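PDB 1LTL: DNA replication initiator (Cdc21/Cdc54) from Methanothermobacter thermautotrophicus, which probably acts as an ATP-driven MCM helicase that unwinds DNA for replication, this chain being its N-terminal part with an OB fold and a zinc-binding module. Local coordinates for residues Leu89-Phe93 against Glu205-Val209; Ile100-Glu104 against Lys183-Pro187; Met141-Ala145 against Leu158-Cys162. All blocks are in the same frame, centred on the assembly; numbering follows the deposited sequence.

In the fold
The three contacts illustrate how chemistry follows position in a fold. Interaction 1, partly buried and near the centre of the chain, joins the short strand of the helical N-terminal domain to a loop of the OB fold, mainly through charge. Interaction 2, buried and about 22 Å from it between centres, lies within the OB fold and combines aliphatic packing with a single salt bridge. Interaction 3 is a surface contact beside a zinc site, where side chains of one segment pack by the cysteines of the other and neighbouring subunits come within reach. Interactions 2 and 3 both reach the large mixed sheet, yet their centres lie about 43 Å apart, on opposite sides of the chain's centre.

Interaction 1 of 3, residues Leu89-Phe93 against Glu205-Val209; sequences LNIRF and EDDLV
Alternation along a strand sends every second side chain to one face, and in 89-93 N90 and R92 direct CA-CB toward 205-209, whereas I91 and F93 pack on helix 66-77. N90-F93 are β. The facing segment leaves its strand at E205, takes positive phi at D206 (53/-131) and forms a 3-10 turn at D207-L208, with L208 N hydrogen-bonded to E205 O (3.2 Å) and V209 N to D206 O (3.0 Å). The nearest CA pair is N90-D206, 8.8 Å. R92 is m, t, t with chi4 near -79°, which carries its guanidinium out to D207, rotamer p: R92 NH2 to D207 OD1 is a 2.7 Å salt bridge. L208 points toward the strand. S43 of the adjoining strand hydrogen-bonds both R92 NE and D207 OD2, N242 O takes R92 NH1, and D206 pairs with R42. The helical domain and OB fold are thus joined by charges held on several sides, so the interface depends on directional polar pairing as well as burial.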
ATOM      1  N   LEU A  89     -46.273   1.356   9.645  1.00 75.93           N
ATOM      2  CA  LEU A  89     -47.261   2.265  10.197  1.00 69.39           C
ATOM      3  C   LEU A  89     -46.648   3.252  11.168  1.00 65.18           C
ATOM      4  O   LEU A  89     -45.630   2.977  11.793  1.00 65.09           O
ATOM      5  CB  LEU A  89     -48.367   1.489  10.894  1.00 69.22           C
ATOM      6  CG  LEU A  89     -49.422   1.000   9.914  1.00 70.09           C
ATOM      7  CD1 LEU A  89     -50.013  -0.303  10.408  1.00 70.91           C
ATOM      8  CD2 LEU A  89     -50.488   2.056   9.737  1.00 69.75           C
ATOM      9  N   ASN A  90     -47.270   4.411  11.291  1.00 58.97           N
ATOM     10  CA  ASN A  90     -46.770   5.414  12.197  1.00 53.66           C
ATOM     11  C   ASN A  90     -47.574   5.396  13.464  1.00 50.98           C
ATOM     12  O   ASN A  90     -48.764   5.678  13.438  1.00 51.55           O
ATOM     13  CB  ASN A  90     -46.893   6.792  11.578  1.00 53.60           C
ATOM     14  CG  ASN A  90     -46.019   6.963  10.381  1.00 52.81           C
ATOM     15  OD1 ASN A  90     -46.300   7.792   9.523  1.00 52.00           O
ATOM     16  ND2 ASN A  90     -44.938   6.193  10.314  1.00 52.56           N
ATOM     17  N   ILE A  91     -46.941   5.063  14.580  1.00 47.55           N
ATOM     18  CA  ILE A  91     -47.662   5.077  15.836  1.00 43.57           C
ATOM     19  C   ILE A  91     -47.610   6.506  16.375  1.00 42.68           C
ATOM     20  O   ILE A  91     -46.539   7.049  16.580  1.00 42.03           O
ATOM     21  CB  ILE A  91     -47.030   4.147  16.875  1.00 41.86           C
ATOM     22  CG1 ILE A  91     -47.151   2.688  16.452  1.00 42.07           C
ATOM     23  CG2 ILE A  91     -47.757   4.303  18.178  1.00 40.92           C
ATOM     24  CD1 ILE A  91     -46.260   2.282  15.324  1.00 41.77           C
ATOM     25  N   ARG A  92     -48.758   7.129  16.589  1.00 42.33           N
ATOM     26  CA  ARG A  92     -48.742   8.485  17.114  1.00 43.06           C
ATOM     27  C   ARG A  92     -49.478   8.564  18.446  1.00 43.21           C
ATOM     28  O   ARG A  92     -50.668   8.276  18.508  1.00 44.03           O
ATOM     29  CB  ARG A  92     -49.390   9.445  16.129  1.00 42.57           C
ATOM     30  CG  ARG A  92     -48.768   9.383  14.781  1.00 42.39           C
ATOM     31  CD  ARG A  92     -49.289  10.456  13.865  1.00 43.02           C
ATOM     32  NE  ARG A  92     -48.783  10.203  12.520  1.00 45.59           N
ATOM     33  CZ  ARG A  92     -47.557  10.502  12.113  1.00 45.44           C
ATOM     34  NH1 ARG A  92     -46.713  11.083  12.950  1.00 44.28           N
ATOM     35  NH2 ARG A  92     -47.170  10.193  10.880  1.00 46.46           N
ATOM     36  N   PHE A  93     -48.786   8.968  19.510  1.00 42.28           N
ATOM     37  CA  PHE A  93     -49.418   9.061  20.820  1.00 40.12           C
ATOM     38  C   PHE A  93     -50.134  10.355  21.086  1.00 41.20           C
ATOM     39  O   PHE A  93     -49.636  11.425  20.765  1.00 41.40           O
ATOM     40  CB  PHE A  93     -48.389   8.846  21.897  1.00 37.20           C
ATOM     41  CG  PHE A  93     -47.636   7.601  21.719  1.00 36.23           C
ATOM     42  CD1 PHE A  93     -46.766   7.464  20.659  1.00 35.30           C
ATOM     43  CD2 PHE A  93     -47.841   6.531  22.563  1.00 37.90           C
ATOM     44  CE1 PHE A  93     -46.110   6.270  20.440  1.00 37.46           C
ATOM     45  CE2 PHE A  93     -47.187   5.320  22.356  1.00 39.02           C
ATOM     46  CZ  PHE A  93     -46.321   5.191  21.292  1.00 38.62           C
ATOM     47  N   GLU A 205     -43.309  15.037   9.059  1.00 24.42           N
ATOM     48  CA  GLU A 205     -43.097  14.124   7.952  1.00 25.96           C
ATOM     49  C   GLU A 205     -44.269  13.185   7.695  1.00 28.13           C
ATOM     50  O   GLU A 205     -45.180  13.070   8.504  1.00 28.80           O
ATOM     51  CB  GLU A 205     -41.833  13.318   8.180  1.00 24.72           C
ATOM     52  CG  GLU A 205     -40.617  14.178   8.417  1.00 23.00           C
ATOM     53  CD  GLU A 205     -39.363  13.356   8.421  1.00 23.33           C
ATOM     54  OE1 GLU A 205     -39.446  12.190   8.897  1.00 20.31           O
ATOM     55  OE2 GLU A 205     -38.306  13.876   7.966  1.00 21.61           O
ATOM     56  N   ASP A 206     -44.214  12.500   6.557  1.00 30.19           N
ATOM     57  CA  ASP A 206     -45.259  11.586   6.119  1.00 30.53           C
ATOM     58  C   ASP A 206     -46.649  12.221   6.102  1.00 30.77           C
ATOM     59  O   ASP A 206     -46.814  13.302   5.554  1.00 29.94           O
ATOM     60  CB  ASP A 206     -45.283  10.314   6.956  1.00 32.69           C
ATOM     61  CG  ASP A 206     -45.554   9.082   6.108  1.00 34.65           C
ATOM     62  OD1 ASP A 206     -45.869   9.257   4.905  1.00 36.20           O
ATOM     63  OD2 ASP A 206     -45.452   7.947   6.630  1.00 34.64           O
ATOM     64  N   ASP A 207     -47.645  11.564   6.693  1.00 32.30           N
ATOM     65  CA  ASP A 207     -49.007  12.091   6.665  1.00 34.49           C
ATOM     66  C   ASP A 207     -49.251  13.349   7.461  1.00 36.21           C
ATOM     67  O   ASP A 207     -50.314  13.959   7.335  1.00 37.07           O
ATOM     68  CB  ASP A 207     -50.004  11.039   7.102  1.00 35.72           C
ATOM     69  CG  ASP A 207     -49.645  10.432   8.407  1.00 40.29           C
ATOM     70  OD1 ASP A 207     -48.523   9.892   8.509  1.00 43.50           O
ATOM     71  OD2 ASP A 207     -50.477  10.489   9.340  1.00 43.75           O
ATOM     72  N   LEU A 208     -48.279  13.742   8.277  1.00 36.57           N
ATOM     73  CA  LEU A 208     -48.411  14.957   9.057  1.00 35.74           C
ATOM     74  C   LEU A 208     -48.041  16.136   8.208  1.00 35.14           C
ATOM     75  O   LEU A 208     -48.142  17.281   8.633  1.00 35.94           O
ATOM     76  CB  LEU A 208     -47.485  14.934  10.244  1.00 38.01           C
ATOM     77  CG  LEU A 208     -48.098  14.451  11.546  1.00 40.70           C
ATOM     78  CD1 LEU A 208     -48.739  13.078  11.388  1.00 39.89           C
ATOM     79  CD2 LEU A 208     -46.970  14.432  12.565  1.00 40.98           C
ATOM     80  N   VAL A 209     -47.599  15.867   6.999  1.00 35.40           N
ATOM     81  CA  VAL A 209     -47.208  16.945   6.121  1.00 36.52           C
ATOM     82  C   VAL A 209     -48.427  17.766   5.751  1.00 37.14           C
ATOM     83  O   VAL A 209     -49.526  17.235   5.660  1.00 37.28           O
ATOM     84  CB  VAL A 209     -46.543  16.379   4.859  1.00 36.04           C
ATOM     85  CG1 VAL A 209     -46.293  17.479   3.852  1.00 37.44           C
ATOM     86  CG2 VAL A 209     -45.235  15.721   5.240  1.00 36.46           C
TER

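Interaction 2 of 3, residues Ile100-Glu104 against Lys183-Pro187; sequences IPLRE and KLQEP
The loop between strands 90-94 and 113-137 packs on the end of strand 175-185 by one leucine and one salt bridge. Segment 100-104 runs extended through I100 and P101, then tightens into a 3-10 turn at L102-R103, closed by E104 N to P101 O at 3.0 Å. Segment 183-187 leaves the sheet at E186 and P187. The closest CA atoms are those of L102 and E186, 6.0 Å apart. L102, rotamer t,t, lays its CD1 against the strand backbone, 3.6 Å from L184 O and 3.6 Å from E186 N, and 3.8 Å from E186 CB. The strand's backbone bonding goes to sheet neighbours: K183 pairs with R121 and K122, L184 with I200, Q185 with I119. L184 (t,p) points toward the loop and also meets V116, V218 and V220 of the OB sheet; L102 shares V116. E186, chi1 p and chi2 t, extends to R103. R103 starts sideways, but chi1 m, chi2 near -104° and chi3 m bend its guanidinium to E186: R103 NH1 gives a 3.1 Å salt-bridging hydrogen bond to E186 OE1, while R103 CD lies 3.0 Å from E186 OE2. R103 NH2 has a weak, long ion pair with E195, and K183 NZ is satisfied by T201 OG1. E186 OE1 holds both R103 of 100-104 and the backbone N of R198, balancing a buried carboxylate beside a leucine packed on the strand.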
ATOM      1  N   ILE A 100     -43.672  20.348  28.200  1.00 38.56           N
ATOM      2  CA  ILE A 100     -42.628  21.271  28.578  1.00 35.02           C
ATOM      3  C   ILE A 100     -42.740  22.619  27.906  1.00 34.40           C
ATOM      4  O   ILE A 100     -43.015  22.717  26.731  1.00 34.48           O
ATOM      5  CB  ILE A 100     -41.254  20.699  28.253  1.00 33.28           C
ATOM      6  CG1 ILE A 100     -40.899  19.598  29.237  1.00 33.05           C
ATOM      7  CG2 ILE A 100     -40.215  21.787  28.318  1.00 33.78           C
ATOM      8  CD1 ILE A 100     -41.741  18.395  29.097  1.00 34.74           C
ATOM      9  N   PRO A 101     -42.539  23.697  28.660  1.00 34.72           N
ATOM     10  CA  PRO A 101     -42.642  24.989  27.977  1.00 33.98           C
ATOM     11  C   PRO A 101     -41.497  25.166  26.987  1.00 33.16           C
ATOM     12  O   PRO A 101     -40.391  24.697  27.208  1.00 31.71           O
ATOM     13  CB  PRO A 101     -42.596  25.992  29.127  1.00 34.47           C
ATOM     14  CG  PRO A 101     -41.829  25.258  30.202  1.00 34.72           C
ATOM     15  CD  PRO A 101     -42.405  23.869  30.118  1.00 34.20           C
ATOM     16  N   LEU A 102     -41.772  25.854  25.895  1.00 34.99           N
ATOM     17  CA  LEU A 102     -40.776  26.070  24.864  1.00 36.59           C
ATOM     18  C   LEU A 102     -39.398  26.533  25.316  1.00 38.04           C
ATOM     19  O   LEU A 102     -38.406  25.883  25.011  1.00 38.86           O
ATOM     20  CB  LEU A 102     -41.316  27.050  23.835  1.00 35.71           C
ATOM     21  CG  LEU A 102     -40.621  27.097  22.487  1.00 34.98           C
ATOM     22  CD1 LEU A 102     -41.651  27.571  21.505  1.00 36.49           C
ATOM     23  CD2 LEU A 102     -39.395  27.993  22.475  1.00 35.06           C
ATOM     24  N   ARG A 103     -39.327  27.652  26.032  1.00 39.21           N
ATOM     25  CA  ARG A 103     -38.041  28.180  26.479  1.00 39.76           C
ATOM     26  C   ARG A 103     -37.214  27.188  27.289  1.00 38.02           C
ATOM     27  O   ARG A 103     -36.035  27.397  27.471  1.00 39.87           O
ATOM     28  CB  ARG A 103     -38.236  29.443  27.332  1.00 43.64           C
ATOM     29  CG  ARG A 103     -39.402  30.337  26.916  1.00 49.43           C
ATOM     30  CD  ARG A 103     -38.964  31.613  26.172  1.00 53.30           C
ATOM     31  NE  ARG A 103     -38.311  32.591  27.052  1.00 56.23           N
ATOM     32  CZ  ARG A 103     -38.059  33.860  26.725  1.00 57.50           C
ATOM     33  NH1 ARG A 103     -38.402  34.342  25.529  1.00 57.52           N
ATOM     34  NH2 ARG A 103     -37.449  34.653  27.599  1.00 57.97           N
ATOM     35  N   GLU A 104     -37.812  26.113  27.775  1.00 36.95           N
ATOM     36  CA  GLU A 104     -37.069  25.158  28.594  1.00 37.13           C
ATOM     37  C   GLU A 104     -36.581  23.904  27.885  1.00 35.17           C
ATOM     38  O   GLU A 104     -36.166  22.942  28.540  1.00 34.50           O
ATOM     39  CB  GLU A 104     -37.926  24.711  29.771  1.00 41.89           C
ATOM     40  CG  GLU A 104     -37.939  25.585  31.010  1.00 47.20           C
ATOM     41  CD  GLU A 104     -38.949  25.052  32.027  1.00 51.59           C
ATOM     42  OE1 GLU A 104     -38.944  23.813  32.275  1.00 51.92           O
ATOM     43  OE2 GLU A 104     -39.739  25.860  32.582  1.00 53.85           O
ATOM     44  N   LYS A 183     -41.951  26.848  11.886  1.00 31.49           N
ATOM     45  CA  LYS A 183     -41.531  27.517  13.114  1.00 32.20           C
ATOM     46  C   LYS A 183     -42.690  27.563  14.101  1.00 32.18           C
ATOM     47  O   LYS A 183     -43.793  27.972  13.753  1.00 31.45           O
ATOM     48  CB  LYS A 183     -41.084  28.953  12.822  1.00 32.75           C
ATOM     49  CG  LYS A 183     -39.632  29.094  12.436  1.00 35.94           C
ATOM     50  CD  LYS A 183     -38.743  28.477  13.509  1.00 40.57           C
ATOM     51  CE  LYS A 183     -37.262  28.565  13.156  1.00 41.45           C
ATOM     52  NZ  LYS A 183     -36.964  27.780  11.931  1.00 45.56           N
ATOM     53  N   LEU A 184     -42.429  27.140  15.328  1.00 32.47           N
ATOM     54  CA  LEU A 184     -43.437  27.140  16.367  1.00 35.16           C
ATOM     55  C   LEU A 184     -43.062  28.205  17.383  1.00 38.34           C
ATOM     56  O   LEU A 184     -42.020  28.110  18.015  1.00 38.68           O
ATOM     57  CB  LEU A 184     -43.478  25.783  17.054  1.00 33.16           C
ATOM     58  CG  LEU A 184     -44.503  25.705  18.176  1.00 32.03           C
ATOM     59  CD1 LEU A 184     -45.900  25.861  17.593  1.00 27.81           C
ATOM     60  CD2 LEU A 184     -44.360  24.386  18.927  1.00 31.46           C
ATOM     61  N   GLN A 185     -43.914  29.211  17.548  1.00 43.79           N
ATOM     62  CA  GLN A 185     -43.659  30.310  18.483  1.00 47.55           C
ATOM     63  C   GLN A 185     -44.330  30.054  19.815  1.00 50.25           C
ATOM     64  O   GLN A 185     -45.432  29.507  19.868  1.00 50.30           O
ATOM     65  CB  GLN A 185     -44.195  31.601  17.890  1.00 48.30           C
ATOM     66  CG  GLN A 185     -44.092  32.804  18.774  1.00 49.88           C
ATOM     67  CD  GLN A 185     -44.880  33.963  18.198  1.00 52.20           C
ATOM     68  OE1 GLN A 185     -46.108  34.033  18.348  1.00 53.76           O
ATOM     69  NE2 GLN A 185     -44.186  34.865  17.498  1.00 51.78           N
ATOM     70  N   GLU A 186     -43.671  30.465  20.892  1.00 53.23           N
ATOM     71  CA  GLU A 186     -44.234  30.255  22.216  1.00 56.55           C
ATOM     72  C   GLU A 186     -45.474  31.076  22.446  1.00 58.61           C
ATOM     73  O   GLU A 186     -45.706  32.101  21.802  1.00 57.25           O
ATOM     74  CB  GLU A 186     -43.228  30.580  23.311  1.00 57.79           C
ATOM     75  CG  GLU A 186     -42.676  31.987  23.251  1.00 60.11           C
ATOM     76  CD  GLU A 186     -41.775  32.314  24.429  1.00 61.58           C
ATOM     77  OE1 GLU A 186     -40.998  33.295  24.312  1.00 64.07           O
ATOM     78  OE2 GLU A 186     -41.852  31.601  25.463  1.00 60.56           O
ATOM     79  N   PRO A 187     -46.300  30.624  23.383  1.00 61.96           N
ATOM     80  CA  PRO A 187     -47.528  31.346  23.684  1.00 66.19           C
ATOM     81  C   PRO A 187     -47.155  32.724  24.220  1.00 70.41           C
ATOM     82  O   PRO A 187     -46.270  32.855  25.075  1.00 70.74           O
ATOM     83  CB  PRO A 187     -48.198  30.458  24.735  1.00 65.56           C
ATOM     84  CG  PRO A 187     -47.665  29.072  24.401  1.00 63.76           C
ATOM     85  CD  PRO A 187     -46.218  29.372  24.152  1.00 62.61           C
TER

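Interaction 3 of 3, residues Met141-Ala145 against Leu158-Cys162; sequences MRHHA and LCSEC. With ZN (zinc ion), chain G.
This is a surface contact of side chains flanking a zinc site, in the zinc-binding module at the far end of the long strand 113-137, remote from the centre of the chain. It sets the start of strand 143-147 against the loop that precedes strand 167-169. No hydrogen bond links the two segments. They run in opposite directions, with CA pairs R142-E161 at 8.3 Å and H144-C159 at 8.2 Å, and only side chains bridge the gap. M141 takes a left-handed backbone conformation (65/12), after which R142 to A145 extend; H144 pairs through its backbone with F135. Alternation sends R142 and H144 toward the loop. The loop carries C159 (chi1 t) and C162 (chi1 p), whose SG atoms each lie 2.4 Å from the zinc, and C162 N donates to C159 SG at 3.6 Å. That N-H···S bond across a CxxC sequence is as in zinc knuckles; C137 and C140, the latter directly preceding 141-145, complete a four-cysteine, zinc-ribbon-like site. H144, chi1 m, sets its CE1 3.4 Å from C159 SG, an oblique sulfur-aromatic approach, with NE2 4.1 Å from E161 CG. E161, m,m, folds back so that S160 OG donates to its OE2 at 3.1 Å, and its OE1 lies over a guanidinium face of R142, 4.2 Å from R142 NE: charges near each other, beyond a salt bridge. R142 NE also touches E161 CB at 3.3 Å. Beyond the chain, C162 O accepts R165 NH2 of a second subunit, while R142 makes a weak hydrogen bond from NH2 to C140 O of a third subunit and packs on R142 of that same subunit.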
ATOM      1  N   MET A 141     -19.879  -5.119  -4.828  1.00 23.98           N
ATOM      2  CA  MET A 141     -21.020  -4.717  -5.644  1.00 24.48           C
ATOM      3  C   MET A 141     -22.386  -5.146  -5.119  1.00 23.84           C
ATOM      4  O   MET A 141     -23.355  -5.043  -5.835  1.00 24.15           O
ATOM      5  CB  MET A 141     -20.846  -5.239  -7.073  1.00 25.07           C
ATOM      6  CG  MET A 141     -19.505  -4.930  -7.700  1.00 28.54           C
ATOM      7  SD  MET A 141     -19.024  -3.212  -7.502  1.00 32.17           S
ATOM      8  CE  MET A 141     -20.399  -2.464  -8.279  1.00 30.50           C
ATOM      9  N   ARG A 142     -22.476  -5.626  -3.885  1.00 25.11           N
ATOM     10  CA  ARG A 142     -23.772  -6.022  -3.336  1.00 25.72           C
ATOM     11  C   ARG A 142     -24.567  -4.809  -2.889  1.00 26.95           C
ATOM     12  O   ARG A 142     -24.003  -3.739  -2.706  1.00 28.20           O
ATOM     13  CB  ARG A 142     -23.595  -6.970  -2.165  1.00 22.95           C
ATOM     14  CG  ARG A 142     -23.519  -8.407  -2.582  1.00 25.02           C
ATOM     15  CD  ARG A 142     -23.354  -9.299  -1.376  1.00 27.14           C
ATOM     16  NE  ARG A 142     -21.979  -9.739  -1.281  1.00 28.78           N
ATOM     17  CZ  ARG A 142     -21.558 -10.938  -1.650  1.00 28.11           C
ATOM     18  NH1 ARG A 142     -22.412 -11.827  -2.120  1.00 29.27           N
ATOM     19  NH2 ARG A 142     -20.274 -11.222  -1.595  1.00 27.61           N
ATOM     20  N   HIS A 143     -25.874  -4.970  -2.708  1.00 29.21           N
ATOM     21  CA  HIS A 143     -26.722  -3.856  -2.284  1.00 32.16           C
ATOM     22  C   HIS A 143     -27.124  -3.941  -0.806  1.00 35.20           C
ATOM     23  O   HIS A 143     -27.443  -5.012  -0.301  1.00 36.15           O
ATOM     24  CB  HIS A 143     -27.966  -3.804  -3.158  1.00 32.22           C
ATOM     25  CG  HIS A 143     -27.708  -3.301  -4.549  1.00 34.46           C
ATOM     26  ND1 HIS A 143     -26.464  -3.337  -5.141  1.00 37.04           N
ATOM     27  CD2 HIS A 143     -28.533  -2.733  -5.466  1.00 34.97           C
ATOM     28  CE1 HIS A 143     -26.528  -2.812  -6.352  1.00 35.63           C
ATOM     29  NE2 HIS A 143     -27.769  -2.439  -6.574  1.00 35.24           N
ATOM     30  N   HIS A 144     -27.082  -2.813  -0.104  1.00 38.63           N
ATOM     31  CA  HIS A 144     -27.454  -2.756   1.319  1.00 40.72           C
ATOM     32  C   HIS A 144     -28.408  -1.579   1.509  1.00 39.46           C
ATOM     33  O   HIS A 144     -28.161  -0.495   0.984  1.00 40.14           O
ATOM     34  CB  HIS A 144     -26.216  -2.520   2.220  1.00 44.68           C
ATOM     35  CG  HIS A 144     -25.216  -3.643   2.217  1.00 49.61           C
ATOM     36  ND1 HIS A 144     -24.223  -3.764   1.263  1.00 49.74           N
ATOM     37  CD2 HIS A 144     -25.057  -4.695   3.054  1.00 52.06           C
ATOM     38  CE1 HIS A 144     -23.503  -4.839   1.514  1.00 50.12           C
ATOM     39  NE2 HIS A 144     -23.980  -5.427   2.590  1.00 51.88           N
ATOM     40  N   ALA A 145     -29.498  -1.781   2.244  1.00 38.14           N
ATOM     41  CA  ALA A 145     -30.446  -0.694   2.513  1.00 36.17           C
ATOM     42  C   ALA A 145     -30.207  -0.194   3.938  1.00 36.04           C
ATOM     43  O   ALA A 145     -29.907  -0.974   4.836  1.00 36.68           O
ATOM     44  CB  ALA A 145     -31.862  -1.185   2.363  1.00 34.81           C
ATOM     45  N   LEU A 158     -19.884  -1.245   7.882  1.00 38.91           N
ATOM     46  CA  LEU A 158     -19.035  -2.046   7.046  1.00 37.08           C
ATOM     47  C   LEU A 158     -19.901  -3.076   6.351  1.00 37.18           C
ATOM     48  O   LEU A 158     -21.014  -3.347   6.778  1.00 37.75           O
ATOM     49  CB  LEU A 158     -17.961  -2.758   7.870  1.00 37.77           C
ATOM     50  CG  LEU A 158     -18.283  -4.167   8.372  1.00 34.95           C
ATOM     51  CD1 LEU A 158     -17.050  -4.846   8.905  1.00 32.07           C
ATOM     52  CD2 LEU A 158     -19.336  -4.061   9.411  1.00 36.04           C
ATOM     53  N   CYS A 159     -19.392  -3.643   5.266  1.00 36.96           N
ATOM     54  CA  CYS A 159     -20.132  -4.649   4.548  1.00 36.34           C
ATOM     55  C   CYS A 159     -19.862  -5.986   5.194  1.00 36.36           C
ATOM     56  O   CYS A 159     -18.725  -6.444   5.225  1.00 35.71           O
ATOM     57  CB  CYS A 159     -19.714  -4.686   3.091  1.00 35.78           C
ATOM     58  SG  CYS A 159     -20.446  -6.086   2.231  1.00 37.49           S
ATOM     59  N   SER A 160     -20.913  -6.617   5.699  1.00 38.23           N
ATOM     60  CA  SER A 160     -20.789  -7.914   6.369  1.00 39.99           C
ATOM     61  C   SER A 160     -20.388  -9.068   5.463  1.00 40.12           C
ATOM     62  O   SER A 160     -19.826 -10.057   5.930  1.00 41.30           O
ATOM     63  CB  SER A 160     -22.118  -8.247   7.032  1.00 41.72           C
ATOM     64  OG  SER A 160     -23.181  -7.948   6.135  1.00 42.43           O
ATOM     65  N   GLU A 161     -20.679  -8.926   4.171  1.00 38.76           N
ATOM     66  CA  GLU A 161     -20.399  -9.950   3.173  1.00 35.50           C
ATOM     67  C   GLU A 161     -18.952 -10.052   2.766  1.00 31.74           C
ATOM     68  O   GLU A 161     -18.438 -11.153   2.611  1.00 30.74           O
ATOM     69  CB  GLU A 161     -21.212  -9.672   1.928  1.00 41.32           C
ATOM     70  CG  GLU A 161     -22.627  -9.279   2.228  1.00 47.38           C
ATOM     71  CD  GLU A 161     -23.358 -10.391   2.912  1.00 50.65           C
ATOM     72  OE1 GLU A 161     -23.458 -11.471   2.296  1.00 52.50           O
ATOM     73  OE2 GLU A 161     -23.824 -10.186   4.055  1.00 53.54           O
ATOM     74  N   CYS A 162     -18.306  -8.907   2.571  1.00 27.32           N
ATOM     75  CA  CYS A 162     -16.918  -8.913   2.159  1.00 25.50           C
ATOM     76  C   CYS A 162     -15.974  -8.077   3.014  1.00 24.73           C
ATOM     77  O   CYS A 162     -14.762  -8.073   2.785  1.00 24.54           O
ATOM     78  CB  CYS A 162     -16.808  -8.455   0.721  1.00 24.67           C
ATOM     79  SG  CYS A 162     -16.980  -6.707   0.531  1.00 27.94           S
TER
HETATM   80 ZN    ZN G 275     -19.214  -5.826   0.169  1.00 56.09          ZN